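Long-range contact in protein argonaute (Aquifex aeolicus, PDB 1YVU), which uses short single-stranded DNA guides to bind complementary RNA targets and cleave them in a divalent-metal-dependent reaction: residues 520-534 and 694-706. Sequence-based numbering, arbitrary orientation.
Sequences KIFNSKGELVRYYLT and EPIKKEGDIMYWL
Tyr-531 and Leu-533 pair with Gly-700 and Lys-698, each pair through two backbone hydrogen bonds, where the short strand 697-700, close to the C-terminus, joins the RNase H fold of the PIWI domain as an antiparallel edge strand beside strand 528-534. Those between Leu-533 and Lys-698 are nearly straight, Leu-533 N to Lys-698 O measuring 2.8 Å.

Aromatic packing fills the face that carries Tyr-531 and Leu-533. With chi1 at 62°, CG of Tyr-531 sits between the backbone N and carbonyl carbon, and the ring lies flat over Gly-700, whose CA is 3.7 Å from the ring centroid in a CH-pi contact; a side chain at Gly-700 would probably run into the ring. Tyr-704 and Trp-705 each turn an edge toward the Tyr-531 ring in offset edge-to-face pairs, with planes at 62° and 70°. Replacing Tyr-531 with an alanine would probably leave both edges without their partner and uncover Gly-700. Leu-528 extends the apolar patch, its CD2 3.7 Å from CG of selenomethionine Met-703, while helix 682-690 packs on Tyr-704 and Trp-705 through Ile-685.

Two charged side chains of segment 520-534 add polar contacts. Arg-530 NH1 forms a salt bridge with Glu-699 OE2 at 3.0 Å, a weak, bent hydrogen bond. Lys-520 NZ is hydrogen-bonded to His-680 O and in addition lies over the face of Trp-705 opposite Met-703 CA, toward the rim; it stands 4.1 Å from the centroid of the five-membered ring, an off-centre cation-pi contact, while Lys-520 CD touches Trp-705 CZ2 at 3.5 Å.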
ATOM      1  N   LYS A 520      16.296   6.351   4.296  1.00 16.67           N
ATOM      2  CA  LYS A 520      16.535   7.646   3.669  1.00  9.25           C
ATOM      3  C   LYS A 520      16.578   8.710   4.756  1.00  5.91           C
ATOM      4  O   LYS A 520      15.568   9.023   5.394  1.00  4.80           O
ATOM      5  CB  LYS A 520      15.402   7.961   2.698  1.00  5.59           C
ATOM      6  CG  LYS A 520      15.723   7.763   1.267  1.00  2.00           C
ATOM      7  CD  LYS A 520      14.537   8.098   0.405  1.00  3.92           C
ATOM      8  CE  LYS A 520      13.561   6.932   0.298  1.00 10.37           C
ATOM      9  NZ  LYS A 520      13.096   6.659  -1.129  1.00 10.38           N
ATOM     10  N   ILE A 521      17.771   9.221   4.998  1.00  6.62           N
ATOM     11  CA  ILE A 521      17.971  10.265   6.002  1.00 12.97           C
ATOM     12  C   ILE A 521      17.977  11.645   5.330  1.00 13.30           C
ATOM     13  O   ILE A 521      18.745  11.872   4.379  1.00  6.43           O
ATOM     14  CB  ILE A 521      19.294  10.036   6.779  1.00 12.22           C
ATOM     15  CG1 ILE A 521      19.278   8.628   7.365  1.00  7.86           C
ATOM     16  CG2 ILE A 521      19.430  11.055   7.903  1.00  8.81           C
ATOM     17  CD1 ILE A 521      20.573   8.119   7.702  1.00  2.00           C
ATOM     18  N   PHE A 522      17.122  12.538   5.851  1.00 12.04           N
ATOM     19  CA  PHE A 522      16.973  13.912   5.353  1.00 20.22           C
ATOM     20  C   PHE A 522      17.357  15.028   6.349  1.00 23.98           C
ATOM     21  O   PHE A 522      17.539  14.781   7.549  1.00 23.84           O
ATOM     22  CB  PHE A 522      15.543  14.142   4.853  1.00 18.93           C
ATOM     23  CG  PHE A 522      15.240  13.485   3.530  1.00 18.59           C
ATOM     24  CD1 PHE A 522      14.793  12.140   3.464  1.00 16.87           C
ATOM     25  CD2 PHE A 522      15.355  14.228   2.334  1.00 20.69           C
ATOM     26  CE1 PHE A 522      14.457  11.543   2.210  1.00 18.89           C
ATOM     27  CE2 PHE A 522      15.027  13.658   1.059  1.00 25.01           C
ATOM     28  CZ  PHE A 522      14.568  12.296   1.000  1.00 17.36           C
ATOM     29  N   ASN A 523      17.485  16.245   5.793  1.00 32.57           N
ATOM     30  CA  ASN A 523      17.854  17.529   6.448  1.00 32.50           C
ATOM     31  C   ASN A 523      16.600  18.258   6.906  1.00 29.66           C
ATOM     32  O   ASN A 523      15.511  17.948   6.447  1.00 28.49           O
ATOM     33  CB  ASN A 523      18.504  18.446   5.391  1.00 33.52           C
ATOM     34  CG  ASN A 523      19.754  19.132   5.884  1.00 45.71           C
ATOM     35  OD1 ASN A 523      19.818  19.596   7.022  1.00 57.37           O
ATOM     36  ND2 ASN A 523      20.762  19.217   5.020  1.00 49.35           N
ATOM     37  N   SER A 524      16.773  19.309   7.714  1.00 35.32           N
ATOM     38  CA  SER A 524      15.656  20.152   8.197  1.00 33.36           C
ATOM     39  C   SER A 524      15.210  21.077   7.063  1.00 33.83           C
ATOM     40  O   SER A 524      14.221  21.804   7.181  1.00 35.96           O
ATOM     41  CB  SER A 524      16.098  21.003   9.382  1.00 28.55           C
ATOM     42  OG  SER A 524      17.175  21.844   9.006  1.00 25.30           O
ATOM     43  N   LYS A 525      16.018  21.091   6.000  1.00 37.11           N
ATOM     44  CA  LYS A 525      15.764  21.876   4.801  1.00 38.21           C
ATOM     45  C   LYS A 525      15.277  20.939   3.667  1.00 35.69           C
ATOM     46  O   LYS A 525      15.120  21.342   2.516  1.00 39.34           O
ATOM     47  CB  LYS A 525      17.025  22.663   4.410  1.00 36.18           C
ATOM     48  CG  LYS A 525      17.541  23.620   5.484  1.00 33.42           C
ATOM     49  CD  LYS A 525      16.449  24.600   5.898  1.00 45.10           C
ATOM     50  CE  LYS A 525      16.630  25.156   7.311  1.00 47.40           C
ATOM     51  NZ  LYS A 525      15.353  25.791   7.783  1.00 49.57           N
ATOM     52  N   GLY A 526      15.071  19.674   4.028  1.00 36.63           N
ATOM     53  CA  GLY A 526      14.575  18.674   3.103  1.00 28.54           C
ATOM     54  C   GLY A 526      15.559  17.954   2.200  1.00 32.70           C
ATOM     55  O   GLY A 526      15.125  17.045   1.488  1.00 28.53           O
ATOM     56  N   GLU A 527      16.841  18.340   2.180  1.00 27.80           N
ATOM     57  CA  GLU A 527      17.803  17.686   1.289  1.00 27.15           C
ATOM     58  C   GLU A 527      18.314  16.325   1.753  1.00 30.27           C
ATOM     59  O   GLU A 527      18.334  16.041   2.953  1.00 33.32           O
ATOM     60  CB  GLU A 527      18.929  18.634   0.874  1.00 28.68           C
ATOM     61  CG  GLU A 527      19.990  18.922   1.895  1.00 37.31           C
ATOM     62  CD  GLU A 527      20.690  20.233   1.634  1.00 42.21           C
ATOM     63  OE1 GLU A 527      21.223  20.418   0.516  1.00 45.65           O
ATOM     64  OE2 GLU A 527      20.691  21.090   2.544  1.00 36.63           O
ATOM     65  N   LEU A 528      18.673  15.467   0.793  1.00 29.49           N
ATOM     66  CA  LEU A 528      19.127  14.115   1.098  1.00 24.39           C
ATOM     67  C   LEU A 528      20.527  14.035   1.688  1.00 25.93           C
ATOM     68  O   LEU A 528      21.535  14.329   1.027  1.00 21.79           O
ATOM     69  CB  LEU A 528      19.010  13.194  -0.136  1.00 20.89           C
ATOM     70  CG  LEU A 528      19.250  11.687   0.099  1.00 16.92           C
ATOM     71  CD1 LEU A 528      18.065  11.030   0.869  1.00 12.67           C
ATOM     72  CD2 LEU A 528      19.511  10.982  -1.206  1.00  4.64           C
ATOM     73  N   VAL A 529      20.571  13.619   2.945  1.00 17.58           N
ATOM     74  CA  VAL A 529      21.828  13.463   3.611  1.00 18.55           C
ATOM     75  C   VAL A 529      22.434  12.135   3.128  1.00 19.26           C
ATOM     76  O   VAL A 529      23.487  12.171   2.506  1.00 24.97           O
ATOM     77  CB  VAL A 529      21.683  13.523   5.136  1.00 22.90           C
ATOM     78  CG1 VAL A 529      23.055  13.367   5.802  1.00 25.50           C
ATOM     79  CG2 VAL A 529      21.061  14.844   5.541  1.00 12.63           C
ATOM     80  N   ARG A 530      21.779  10.995   3.381  1.00 20.29           N
ATOM     81  CA  ARG A 530      22.275   9.688   2.926  1.00 17.45           C
ATOM     82  C   ARG A 530      21.162   8.695   2.883  1.00 19.64           C
ATOM     83  O   ARG A 530      20.202   8.842   3.624  1.00 26.07           O
ATOM     84  CB  ARG A 530      23.272   9.035   3.898  1.00 27.30           C
ATOM     85  CG  ARG A 530      24.687   9.546   4.002  1.00 36.06           C
ATOM     86  CD  ARG A 530      25.513   9.572   2.743  1.00 41.83           C
ATOM     87  NE  ARG A 530      26.489  10.651   2.882  1.00 42.16           N
ATOM     88  CZ  ARG A 530      27.804  10.516   2.747  1.00 51.47           C
ATOM     89  NH1 ARG A 530      28.343   9.333   2.439  1.00 56.77           N
ATOM     90  NH2 ARG A 530      28.596  11.554   3.008  1.00 55.78           N
ATOM     91  N   TYR A 531      21.309   7.668   2.043  1.00 21.92           N
ATOM     92  CA  TYR A 531      20.359   6.552   1.994  1.00 18.83           C
ATOM     93  C   TYR A 531      21.148   5.315   2.367  1.00 23.28           C
ATOM     94  O   TYR A 531      22.381   5.302   2.252  1.00 19.26           O
ATOM     95  CB  TYR A 531      19.649   6.341   0.630  1.00 19.68           C
ATOM     96  CG  TYR A 531      20.480   5.998  -0.612  1.00 23.95           C
ATOM     97  CD1 TYR A 531      21.059   4.712  -0.811  1.00 24.18           C
ATOM     98  CD2 TYR A 531      20.652   6.951  -1.628  1.00 25.59           C
ATOM     99  CE1 TYR A 531      21.800   4.395  -2.002  1.00 28.93           C
ATOM    100  CE2 TYR A 531      21.380   6.645  -2.819  1.00 34.08           C
ATOM    101  CZ  TYR A 531      21.950   5.374  -3.001  1.00 30.40           C
ATOM    102  OH  TYR A 531      22.624   5.120  -4.177  1.00 26.09           O
ATOM    103  N   TYR A 532      20.443   4.262   2.752  1.00 22.23           N
ATOM    104  CA  TYR A 532      21.104   3.014   3.091  1.00 22.77           C
ATOM    105  C   TYR A 532      20.216   1.844   2.708  1.00 15.83           C
ATOM    106  O   TYR A 532      19.111   1.646   3.233  1.00 16.13           O
ATOM    107  CB  TYR A 532      21.529   2.970   4.564  1.00 20.44           C
ATOM    108  CG  TYR A 532      22.508   1.869   4.915  1.00 17.49           C
ATOM    109  CD1 TYR A 532      23.810   1.807   4.333  1.00 16.97           C
ATOM    110  CD2 TYR A 532      22.145   0.873   5.842  1.00 17.95           C
ATOM    111  CE1 TYR A 532      24.727   0.755   4.681  1.00 13.86           C
ATOM    112  CE2 TYR A 532      23.046  -0.172   6.192  1.00 14.07           C
ATOM    113  CZ  TYR A 532      24.323  -0.231   5.611  1.00 14.51           C
ATOM    114  OH  TYR A 532      25.138  -1.297   5.954  1.00 14.57           O
ATOM    115  N   LEU A 533      20.726   1.086   1.755  1.00 16.66           N
ATOM    116  CA  LEU A 533      20.033  -0.060   1.230  1.00 21.52           C
ATOM    117  C   LEU A 533      20.839  -1.312   1.544  1.00 21.87           C
ATOM    118  O   LEU A 533      21.971  -1.431   1.091  1.00 24.07           O
ATOM    119  CB  LEU A 533      19.872   0.156  -0.266  1.00 18.47           C
ATOM    120  CG  LEU A 533      19.126  -0.813  -1.170  1.00 20.97           C
ATOM    121  CD1 LEU A 533      17.763  -1.156  -0.615  1.00 26.66           C
ATOM    122  CD2 LEU A 533      18.992  -0.174  -2.552  1.00 30.22           C
ATOM    123  N   THR A 534      20.279  -2.208   2.362  1.00 22.67           N
ATOM    124  CA  THR A 534      20.965  -3.437   2.734  1.00 23.51           C
ATOM    125  C   THR A 534      20.013  -4.595   2.677  1.00 29.02           C
ATOM    126  O   THR A 534      18.842  -4.467   3.048  1.00 27.85           O
ATOM    127  CB  THR A 534      21.430  -3.436   4.203  1.00 21.20           C
ATOM    128  OG1 THR A 534      21.844  -2.134   4.580  1.00 21.83           O
ATOM    129  CG2 THR A 534      22.601  -4.396   4.439  1.00 26.26           C
ATOM    130  N   GLU A 694      21.925 -11.536  -5.455  1.00 58.65           N
ATOM    131  CA  GLU A 694      23.030 -11.081  -4.637  1.00 57.47           C
ATOM    132  C   GLU A 694      22.541 -10.113  -3.588  1.00 53.60           C
ATOM    133  O   GLU A 694      21.520  -9.451  -3.772  1.00 55.97           O
ATOM    134  CB  GLU A 694      24.075 -10.416  -5.508  1.00 56.33           C
ATOM    135  CG  GLU A 694      24.479 -11.276  -6.653  1.00 58.35           C
ATOM    136  CD  GLU A 694      25.874 -11.038  -7.066  1.00 63.50           C
ATOM    137  OE1 GLU A 694      26.761 -11.000  -6.188  1.00 70.39           O
ATOM    138  OE2 GLU A 694      26.095 -10.928  -8.280  1.00 60.91           O
ATOM    139  N   PRO A 695      23.219 -10.087  -2.429  1.00 50.73           N
ATOM    140  CA  PRO A 695      22.816  -9.166  -1.371  1.00 52.71           C
ATOM    141  C   PRO A 695      23.475  -7.823  -1.582  1.00 52.32           C
ATOM    142  O   PRO A 695      24.529  -7.734  -2.211  1.00 56.12           O
ATOM    143  CB  PRO A 695      23.387  -9.826  -0.118  1.00 55.48           C
ATOM    144  CG  PRO A 695      23.549 -11.226  -0.495  1.00 54.59           C
ATOM    145  CD  PRO A 695      24.092 -11.116  -1.873  1.00 54.36           C
ATOM    146  N   ILE A 696      22.830  -6.778  -1.076  1.00 52.93           N
ATOM    147  CA  ILE A 696      23.360  -5.425  -1.172  1.00 48.39           C
ATOM    148  C   ILE A 696      23.688  -4.916   0.206  1.00 45.53           C
ATOM    149  O   ILE A 696      23.231  -5.438   1.227  1.00 41.91           O
ATOM    150  CB  ILE A 696      22.383  -4.367  -1.815  1.00 47.59           C
ATOM    151  CG1 ILE A 696      21.094  -4.999  -2.354  1.00 47.11           C
ATOM    152  CG2 ILE A 696      23.107  -3.590  -2.885  1.00 47.97           C
ATOM    153  CD1 ILE A 696      19.970  -4.975  -1.395  1.00 40.19           C
ATOM    154  N   LYS A 697      24.513  -3.883   0.184  1.00 45.30           N
ATOM    155  CA  LYS A 697      24.972  -3.131   1.331  1.00 37.16           C
ATOM    156  C   LYS A 697      25.494  -1.914   0.570  1.00 32.84           C
ATOM    157  O   LYS A 697      26.586  -1.973  -0.003  1.00 30.32           O
ATOM    158  CB  LYS A 697      26.101  -3.846   2.094  1.00 42.55           C
ATOM    159  CG  LYS A 697      26.506  -3.129   3.391  1.00 44.74           C
ATOM    160  CD  LYS A 697      28.004  -3.292   3.684  1.00 56.85           C
ATOM    161  CE  LYS A 697      28.533  -2.284   4.712  1.00 58.50           C
ATOM    162  NZ  LYS A 697      28.672  -0.885   4.195  1.00 60.20           N
ATOM    163  N   LYS A 698      24.624  -0.913   0.406  1.00 28.92           N
ATOM    164  CA  LYS A 698      24.973   0.326  -0.279  1.00 31.11           C
ATOM    165  C   LYS A 698      24.466   1.545   0.452  1.00 30.51           C
ATOM    166  O   LYS A 698      23.387   1.560   1.036  1.00 30.63           O
ATOM    167  CB  LYS A 698      24.464   0.379  -1.724  1.00 36.33           C
ATOM    168  CG  LYS A 698      25.353   1.249  -2.633  1.00 42.94           C
ATOM    169  CD  LYS A 698      24.619   1.764  -3.870  1.00 53.51           C
ATOM    170  CE  LYS A 698      25.594   2.183  -4.995  1.00 60.12           C
ATOM    171  NZ  LYS A 698      24.931   2.439  -6.331  1.00 59.15           N
ATOM    172  N   GLU A 699      25.247   2.597   0.306  1.00 26.38           N
ATOM    173  CA  GLU A 699      24.996   3.881   0.897  1.00 27.21           C
ATOM    174  C   GLU A 699      25.226   4.903  -0.224  1.00 23.67           C
ATOM    175  O   GLU A 699      26.082   4.715  -1.087  1.00 23.35           O
ATOM    176  CB  GLU A 699      26.012   4.078   2.031  1.00 28.94           C
ATOM    177  CG  GLU A 699      25.739   5.253   2.946  1.00 31.29           C
ATOM    178  CD  GLU A 699      26.937   5.643   3.769  1.00 34.26           C
ATOM    179  OE1 GLU A 699      27.476   4.794   4.506  1.00 21.81           O
ATOM    180  OE2 GLU A 699      27.326   6.821   3.685  1.00 41.62           O
ATOM    181  N   GLY A 700      24.446   5.969  -0.229  1.00 25.90           N
ATOM    182  CA  GLY A 700      24.613   6.983  -1.251  1.00 25.19           C
ATOM    183  C   GLY A 700      24.028   8.280  -0.778  1.00 20.99           C
ATOM    184  O   GLY A 700      23.589   8.380   0.351  1.00 21.63           O
ATOM    185  N   ASP A 701      23.944   9.233  -1.689  1.00 21.18           N
ATOM    186  CA  ASP A 701      23.456  10.572  -1.408  1.00 22.10           C
ATOM    187  C   ASP A 701      22.762  11.133  -2.646  1.00 23.41           C
ATOM    188  O   ASP A 701      22.529  12.336  -2.761  1.00 28.89           O
ATOM    189  CB  ASP A 701      24.658  11.450  -1.034  1.00 26.83           C
ATOM    190  CG  ASP A 701      25.792  11.391  -2.063  1.00 33.59           C
ATOM    191  OD1 ASP A 701      25.799  10.483  -2.921  1.00 29.66           O
ATOM    192  OD2 ASP A 701      26.687  12.256  -2.010  1.00 36.40           O
ATOM    193  N   ILE A 702      22.406  10.224  -3.549  1.00 26.85           N
ATOM    194  CA  ILE A 702      21.763  10.514  -4.835  1.00 22.22           C
ATOM    195  C   ILE A 702      20.333   9.997  -4.809  1.00 21.08           C
ATOM    196  O   ILE A 702      20.073   8.913  -4.275  1.00 21.14           O
ATOM    197  CB  ILE A 702      22.552   9.774  -5.989  1.00 21.20           C
ATOM    198  CG1 ILE A 702      23.971  10.307  -6.110  1.00 21.64           C
ATOM    199  CG2 ILE A 702      21.920   9.954  -7.321  1.00  9.08           C
ATOM    200  CD1 ILE A 702      24.972   9.196  -6.370  1.00 34.22           C
HETATM  201  N   MSE A 703      19.406  10.771  -5.363  1.00 20.47           N
HETATM  202  CA  MSE A 703      18.029  10.299  -5.432  1.00 20.74           C
HETATM  203  C   MSE A 703      17.865   9.631  -6.814  1.00 20.48           C
HETATM  204  O   MSE A 703      17.152  10.149  -7.692  1.00 28.14           O
HETATM  205  CB  MSE A 703      17.045  11.448  -5.200  1.00 21.67           C
HETATM  206  CG  MSE A 703      17.115  12.068  -3.806  1.00 35.25           C
HETATM  207 SE   MSE A 703      15.732  13.412  -3.336  1.00 58.10          SE
HETATM  208  CE  MSE A 703      14.159  12.256  -3.191  1.00 33.81           C
ATOM    209  N   TYR A 704      18.473   8.447  -6.973  1.00 20.77           N
ATOM    210  CA  TYR A 704      18.474   7.733  -8.266  1.00 20.42           C
ATOM    211  C   TYR A 704      17.155   7.139  -8.808  1.00 28.29           C
ATOM    212  O   TYR A 704      17.067   6.756 -10.002  1.00 31.02           O
ATOM    213  CB  TYR A 704      19.593   6.667  -8.300  1.00 12.36           C
ATOM    214  CG  TYR A 704      19.338   5.470  -7.429  1.00 16.81           C
ATOM    215  CD1 TYR A 704      18.621   4.361  -7.922  1.00 12.01           C
ATOM    216  CD2 TYR A 704      19.755   5.456  -6.083  1.00 14.68           C
ATOM    217  CE1 TYR A 704      18.317   3.277  -7.115  1.00 15.47           C
ATOM    218  CE2 TYR A 704      19.455   4.353  -5.249  1.00 18.46           C
ATOM    219  CZ  TYR A 704      18.731   3.273  -5.783  1.00 18.42           C
ATOM    220  OH  TYR A 704      18.438   2.185  -5.007  1.00 27.06           O
ATOM    221  N   TRP A 705      16.155   7.054  -7.934  1.00 18.74           N
ATOM    222  CA  TRP A 705      14.862   6.472  -8.279  1.00 17.57           C
ATOM    223  C   TRP A 705      13.880   7.380  -9.035  1.00 16.05           C
ATOM    224  O   TRP A 705      13.027   6.911  -9.800  1.00  9.21           O
ATOM    225  CB  TRP A 705      14.232   5.926  -7.001  1.00 16.69           C
ATOM    226  CG  TRP A 705      14.286   6.867  -5.800  1.00 12.07           C
ATOM    227  CD1 TRP A 705      13.349   7.803  -5.458  1.00 18.44           C
ATOM    228  CD2 TRP A 705      15.336   6.990  -4.833  1.00 17.18           C
ATOM    229  NE1 TRP A 705      13.748   8.500  -4.349  1.00 17.56           N
ATOM    230  CE2 TRP A 705      14.966   8.028  -3.937  1.00 15.47           C
ATOM    231  CE3 TRP A 705      16.567   6.329  -4.632  1.00 21.70           C
ATOM    232  CZ2 TRP A 705      15.773   8.436  -2.846  1.00 11.81           C
ATOM    233  CZ3 TRP A 705      17.400   6.737  -3.525  1.00 22.49           C
ATOM    234  CH2 TRP A 705      16.986   7.793  -2.655  1.00 15.74           C
ATOM    235  N   LEU A 706      14.082   8.683  -8.887  1.00 16.74           N
ATOM    236  CA  LEU A 706      13.209   9.687  -9.485  1.00 23.87           C
ATOM    237  C   LEU A 706      13.014   9.664 -10.994  1.00 26.37           C
ATOM    238  O   LEU A 706      12.035  10.225 -11.511  1.00 24.51           O
ATOM    239  CB  LEU A 706      13.617  11.088  -9.014  1.00 13.31           C
ATOM    240  CG  LEU A 706      13.488  11.285  -7.504  1.00 10.06           C
ATOM    241  CD1 LEU A 706      13.940  12.675  -7.142  1.00 11.43           C
ATOM    242  CD2 LEU A 706      12.046  11.044  -7.033  1.00  8.79           C
TER